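Local coordinates for Ispd/ispf bifunctional enzyme (Campylobacter jejuni, PDB 1W55), which catalyses both the cytidylylation of 2-C-methyl-D-erythritol 4-phosphate by CTP and the later cyclisation step giving methylerythritol 2,4-cyclodiphosphate and CMP in isoprenoid biosynthesis, at the interface of chains A and B. Numbering follows the deposited sequence. Chains: chain A/B, Ispd/ispf bifunctional enzyme.

Contact 1 and contact 2 have centres about 12 Å apart, measured between the means of their C-alpha atoms, and both belong to the interface between the cyclodiphosphate synthase (IspF) parts of two subunits. Strand 210-224 of chain A runs through both: A:Phe216 serves contact 2, and A:Val218, A:His219 and A:Glu220 serve contact 1. On chain B, B:Thr341 ends strand 336-341, and the loop after it brings B:Glu344 to contact 1. A polar, active-site zone is thus joined along one strand to an apolar zone, which suggests that subunit association in the hexameric enzyme and completion of the active site draw on the same elements.

Contact 1: the interface of chains A and B. Residues chain A 218-220, 243; chain B 344.
The carboxylate of B:Glu344 meets the imidazole of A:His243 at the ring edge, the two side chains approaching from opposite directions. Their planes are almost perpendicular, 80° apart, and the carbon CE1 of A:His243 faces the carboxylate, with OE1 of B:Glu344 at the ring edge and in the ring plane. OE2 of the same carboxylate lies 3.4 Å from the ring nitrogen NE2 of A:His243. This is close polar packing rather than a direct hydrogen bond.

B:Glu344 reaches this place through a folded chain: CG stands opposite the carbonyl carbon (chi1 -58°), which sets this methylene against the backbone of A:Val218, 3.3 Å from its carbonyl O. The bend at chi2 (-52°) then turns the carboxylate toward A:His243. Water then fits the acid to chain A. Water 1 lies 2.8 Å from B:Glu344 OE2 and also contacts A:Val218 O, while water 2 links OE1 to OE2 of A:Glu220. The extended chain of A:Glu220 carries its carboxylate to that second water, which separates two acids that would otherwise probably repel each other.

A:His219 packs on one face of A:His243, whose ND1 sits over the centre of the A:His219 ring, 3.6 Å above its plane. The ND1 of A:His219 donates a hydrogen bond of 2.8 Å to A:Val218 O, reaching it from above the carbonyl plane. The bond should help hold the ring's rotation and would leave NE2 for a metal, consistent with the expected role of A:His219 as a divalent-cation ligand. A:His243 is expected to stabilise the transition state.

The site is part of the IspF active site, which in this family is shared between neighbouring subunits. Strand 210-224 and the loop holding A:His243 face the B:Glu344 loop, between strand 336-341 and helix 347-350.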
# COMPACT_ATOMS: atom_id res chain seq x y z
N VAL A 218 -21.76 -46.93 -10.10
CA VAL A 218 -22.11 -48.27 -9.66
C VAL A 218 -21.61 -49.26 -10.72
O VAL A 218 -21.87 -49.08 -11.92
CB VAL A 218 -23.66 -48.42 -9.47
CG1 VAL A 218 -24.08 -49.87 -9.19
CG2 VAL A 218 -24.17 -47.51 -8.38
N HIS A 219 -20.84 -50.26 -10.28
CA HIS A 219 -20.53 -51.41 -11.12
C HIS A 219 -21.04 -52.67 -10.45
O HIS A 219 -21.26 -52.69 -9.23
CB HIS A 219 -19.03 -51.52 -11.40
CG HIS A 219 -18.48 -50.44 -12.28
ND1 HIS A 219 -19.27 -49.44 -12.81
CD2 HIS A 219 -17.23 -50.19 -12.71
CE1 HIS A 219 -18.52 -48.62 -13.52
NE2 HIS A 219 -17.28 -49.05 -13.48
N GLU A 220 -21.23 -53.71 -11.25
CA GLU A 220 -21.79 -54.98 -10.83
C GLU A 220 -20.68 -56.00 -10.55
O GLU A 220 -19.70 -56.09 -11.29
CB GLU A 220 -22.71 -55.50 -11.93
CG GLU A 220 -23.45 -56.79 -11.63
CD GLU A 220 -24.34 -57.24 -12.78
OE1 GLU A 220 -25.11 -58.20 -12.58
OE2 GLU A 220 -24.27 -56.62 -13.87
N HIS A 243 -16.92 -52.11 -18.23
CA HIS A 243 -16.37 -50.77 -17.97
C HIS A 243 -14.85 -50.77 -17.89
O HIS A 243 -14.25 -50.48 -16.84
CB HIS A 243 -16.96 -50.19 -16.67
CG HIS A 243 -18.44 -50.05 -16.69
ND1 HIS A 243 -19.28 -50.99 -16.14
CD2 HIS A 243 -19.24 -49.10 -17.23
CE1 HIS A 243 -20.54 -50.62 -16.31
NE2 HIS A 243 -20.54 -49.47 -16.98
N GLU B 344 -26.49 -50.27 -13.37
CA GLU B 344 -26.21 -51.60 -13.93
C GLU B 344 -27.35 -52.57 -13.65
O GLU B 344 -27.11 -53.74 -13.35
CB GLU B 344 -24.91 -52.19 -13.34
CG GLU B 344 -23.67 -51.35 -13.54
CD GLU B 344 -23.46 -50.96 -14.98
OE1 GLU B 344 -23.31 -51.87 -15.82
OE2 GLU B 344 -23.46 -49.75 -15.26
O HOH W 1 -22.91 -47.36 -13.95
O HOH W 2 -22.70 -54.56 -15.53

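Contact 2: the interface of chains A and B. Residues chain A 216; chain B 306, 308, 341.
The ring of A:Phe216 and the thioether of B:Met308 form the apolar part of this contact, their side chains crossing at about a right angle. The sulfur and terminal methyl of B:Met308 lie on one side of the ring plane, displaced beyond the rim formed by CD2 and CE2 rather than centred over the ring. The methyl CE comes within 3.7 Å of A:Phe216 CE2, and the sulfur SD is 3.8 Å from A:Phe216 CD2. Methionine suits this position because its flexible, polarisable chain can follow an aromatic surface; here chi3 (43°) brings the methyl above and just outside the CD2-CE2 edge, on the same side as the sulfur. Phenylalanine in turn offers a broad flat surface; with CG opposite the backbone N (chi1 -175°), the ring is directed toward B:Met308.

Small side chains of chain B pack near the backbone of A:Phe216. The methyl CG2 of B:Thr341 rests 3.5 Å from the carbonyl O of A:Phe216, a van der Waals contact in which threonine presents carbon rather than its hydroxyl. More loosely, the thiol sulfur SG of B:Cys306 stands 4.1 Å from the same oxygen and close to the CB of A:Phe216. Cysteine is compact and weakly polar, well matched to a spot beside both a carbonyl and an aliphatic carbon.

A:Phe216 and B:Met308 belong to residue positions that line the pocket holding geranyl diphosphate in this crystal, so the greasy surface they supply probably serves ligand binding as well as subunit packing.

In the fold, strand 210-224 of chain A packs here against two strands of chain B: 298-308, which supplies B:Cys306 and B:Met308, and 336-341, which ends at B:Thr341.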
# COMPACT_ATOMS: atom_id res chain seq x y z
N PHE A 216 -20.77 -40.17 -8.81
CA PHE A 216 -21.36 -41.38 -8.27
C PHE A 216 -21.41 -42.40 -9.38
O PHE A 216 -21.82 -42.09 -10.51
CB PHE A 216 -22.75 -41.12 -7.69
CG PHE A 216 -23.35 -42.33 -7.02
CD1 PHE A 216 -22.97 -42.67 -5.72
CD2 PHE A 216 -24.28 -43.13 -7.69
CE1 PHE A 216 -23.51 -43.80 -5.09
CE2 PHE A 216 -24.84 -44.24 -7.07
CZ PHE A 216 -24.45 -44.59 -5.78
N CYS B 306 -25.74 -35.26 -10.31
CA CYS B 306 -25.72 -36.61 -10.80
C CYS B 306 -27.11 -37.22 -10.76
O CYS B 306 -27.72 -37.35 -9.69
CB CYS B 306 -24.74 -37.49 -10.01
SG CYS B 306 -24.59 -39.10 -10.83
N MET B 308 -29.32 -40.42 -11.24
CA MET B 308 -29.21 -41.87 -11.24
C MET B 308 -30.50 -42.44 -11.81
O MET B 308 -31.58 -42.36 -11.20
CB MET B 308 -28.90 -42.38 -9.84
CG MET B 308 -27.64 -41.71 -9.24
SD MET B 308 -27.67 -41.42 -7.43
CE MET B 308 -28.31 -42.84 -6.88
N THR B 341 -25.87 -41.54 -14.53
CA THR B 341 -25.38 -42.91 -14.54
C THR B 341 -26.55 -43.87 -14.35
O THR B 341 -27.58 -43.50 -13.76
CB THR B 341 -24.29 -43.14 -13.43
OG1 THR B 341 -23.84 -44.50 -13.47
CG2 THR B 341 -24.88 -43.00 -12.01